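Local coordinates for protein 5-carboxymethyl-2-hydroxymuconate delta-isomerase (Mycobacterium smegmatis, PDB 4PFZ) that probably acts as a metal-dependent isomerase or acetylpyruvate hydrolase of the fumarylacetoacetate hydrolase family, at residues M1-R5 / W170-D174. Sequence-based numbering, arbitrary orientation.
Sequences MRLGR and WIVTD
An antiparallel pairing of strands 2-8 and 165-172 joins the Rv2993c-like N-terminal region to the fumarylacetoacetate hydrolase region, with Leu3 and Ile171 as its hydrogen-bonded pair. Leu3 N gives a nearly straight bond to Ile171 O (2.6 Å, 173° at the hydrogen); Ile171 N faces Leu3 O in return, at a separation so short that its exact value is doubtful. Beyond the non-hydrogen-bonded pair Arg2 and Val172, Thr173 N bonds Met1 O at 3.2 Å. Met1 N, the amino terminus and so probably charged, forms a salt bridge with Asp174 OD2 at 3.3 Å, weak as a hydrogen bond, and Asp174 OD1 accepts the Thr173 OG1 hydroxyl from above the carboxylate plane.

Arginine suits position 2 by offering methylenes to the Trp170 indole face and a cation beyond them. Arg2 CD packs 3.6 Å from the centroid of the Trp170 five-membered ring, a CH-pi contact. A bend at chi3 (-75°) carries the guanidinium over the six-membered ring for a cation-pi contact, its plane 81° from the indole, with Arg2 NH1 3.2 Å from Trp170 CZ2. Arg2 NH2 bonds Gly19 O and Trp170 NE1 bonds Ile246 O.

On the other face, leucine's methyls match the Thr173 methyl, Phe14 and Leu135. Strand 2-8 thus lies between strands 11-18 and 165-172, and strand 165-172 pairs in turn with antiparallel strand 134-145, through a backbone bond between Val172 and Tyr137.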
loop_
_atom_site.group_PDB
_atom_site.type_symbol
_atom_site.label_atom_id
_atom_site.label_comp_id
_atom_site.label_asym_id
_atom_site.label_seq_id
_atom_site.Cartn_x
_atom_site.Cartn_y
_atom_site.Cartn_z
ATOM N N MET B 1 14.681 -2.489 -25.151
ATOM C CA MET B 1 13.842 -3.635 -24.831
ATOM C C MET B 1 12.543 -3.219 -24.138
ATOM O O MET B 1 12.512 -2.256 -23.367
ATOM C CB MET B 1 14.605 -4.627 -23.951
ATOM C CG MET B 1 13.899 -5.968 -23.783
ATOM S SD MET B 1 14.987 -7.262 -23.170
ATOM C CE MET B 1 16.302 -7.167 -24.376
ATOM N N ARG B 2 11.475 -3.954 -24.440
ATOM C CA ARG B 2 10.180 -3.779 -23.796
ATOM C C ARG B 2 9.807 -5.038 -23.031
ATOM O O ARG B 2 9.742 -6.125 -23.612
ATOM C CB ARG B 2 9.100 -3.461 -24.830
ATOM C CG ARG B 2 9.309 -2.152 -25.559
ATOM C CD ARG B 2 8.277 -1.989 -26.654
ATOM N NE ARG B 2 8.572 -2.837 -27.801
ATOM C CZ ARG B 2 7.754 -2.992 -28.838
ATOM N NH1 ARG B 2 6.588 -2.361 -28.861
ATOM N NH2 ARG B 2 8.097 -3.777 -29.848
ATOM N N LEU B 3 9.562 -4.885 -21.728
ATOM C CA LEU B 3 9.182 -6.001 -20.870
ATOM C C LEU B 3 7.732 -5.889 -20.424
ATOM O O LEU B 3 7.252 -4.799 -20.086
ATOM C CB LEU B 3 10.083 -6.064 -19.634
ATOM C CG LEU B 3 11.589 -6.054 -19.877
ATOM C CD1 LEU B 3 12.321 -6.051 -18.550
ATOM C CD2 LEU B 3 11.990 -7.246 -20.728
ATOM N N GLY B 4 7.037 -7.018 -20.402
ATOM C CA GLY B 4 5.665 -7.032 -19.929
ATOM C C GLY B 4 5.119 -8.411 -19.625
ATOM O O GLY B 4 5.836 -9.408 -19.710
ATOM N N ARG B 5 3.842 -8.459 -19.250
ATOM C CA ARG B 5 3.154 -9.719 -18.988
ATOM C C ARG B 5 2.001 -9.901 -19.952
ATOM O O ARG B 5 1.262 -8.945 -20.249
ATOM C CB ARG B 5 2.640 -9.780 -17.558
ATOM C CG ARG B 5 3.720 -9.772 -16.508
ATOM C CD ARG B 5 3.134 -9.464 -15.148
ATOM N NE ARG B 5 2.305 -10.545 -14.623
ATOM C CZ ARG B 5 0.984 -10.482 -14.479
ATOM N NH1 ARG B 5 0.323 -9.388 -14.832
ATOM N NH2 ARG B 5 0.320 -11.517 -13.979
ATOM N N TRP B 170 3.643 -1.861 -21.352
ATOM C CA TRP B 170 4.849 -2.639 -21.135
ATOM C C TRP B 170 5.889 -1.737 -20.492
ATOM O O TRP B 170 5.684 -0.523 -20.374
ATOM C CB TRP B 170 5.374 -3.228 -22.443
ATOM C CG TRP B 170 5.416 -2.225 -23.553
ATOM C CD1 TRP B 170 6.094 -1.045 -23.560
ATOM C CD2 TRP B 170 4.727 -2.304 -24.808
ATOM N NE1 TRP B 170 5.873 -0.383 -24.750
ATOM C CE2 TRP B 170 5.041 -1.137 -25.531
ATOM C CE3 TRP B 170 3.876 -3.249 -25.390
ATOM C CZ2 TRP B 170 4.543 -0.893 -26.820
ATOM C CZ3 TRP B 170 3.381 -3.009 -26.668
ATOM C CH2 TRP B 170 3.718 -1.840 -27.367
ATOM N N ILE B 171 6.996 -2.338 -20.076
ATOM C CA ILE B 171 8.058 -1.615 -19.406
ATOM C C ILE B 171 9.242 -1.458 -20.347
ATOM O O ILE B 171 9.749 -2.445 -20.871
ATOM C CB ILE B 171 8.473 -2.351 -18.121
ATOM C CG1 ILE B 171 7.309 -2.330 -17.130
ATOM C CG2 ILE B 171 9.732 -1.738 -17.529
ATOM C CD1 ILE B 171 7.438 -3.311 -15.990
ATOM N N VAL B 172 9.677 -0.218 -20.567
ATOM C CA VAL B 172 10.819 0.041 -21.438
ATOM C C VAL B 172 12.054 0.312 -20.593
ATOM O O VAL B 172 12.075 1.231 -19.782
ATOM C CB VAL B 172 10.554 1.234 -22.386
ATOM C CG1 VAL B 172 11.690 1.397 -23.384
ATOM C CG2 VAL B 172 9.254 1.016 -23.136
ATOM N N THR B 173 13.094 -0.488 -20.804
ATOM C CA THR B 173 14.245 -0.474 -19.911
ATOM C C THR B 173 15.328 0.551 -20.287
ATOM O O THR B 173 16.100 0.984 -19.424
ATOM C CB THR B 173 14.894 -1.862 -19.860
ATOM O OG1 THR B 173 15.336 -2.208 -21.173
ATOM C CG2 THR B 173 13.886 -2.895 -19.395
ATOM N N ASP B 174 15.385 0.940 -21.558
ATOM C CA ASP B 174 16.473 1.804 -22.029
ATOM C C ASP B 174 16.023 3.232 -22.327
ATOM O O ASP B 174 16.776 4.014 -22.908
ATOM C CB ASP B 174 17.123 1.222 -23.292
ATOM C CG ASP B 174 17.438 -0.258 -23.168
ATOM O OD1 ASP B 174 17.646 -0.738 -22.030
ATOM O OD2 ASP B 174 17.477 -0.938 -24.222
#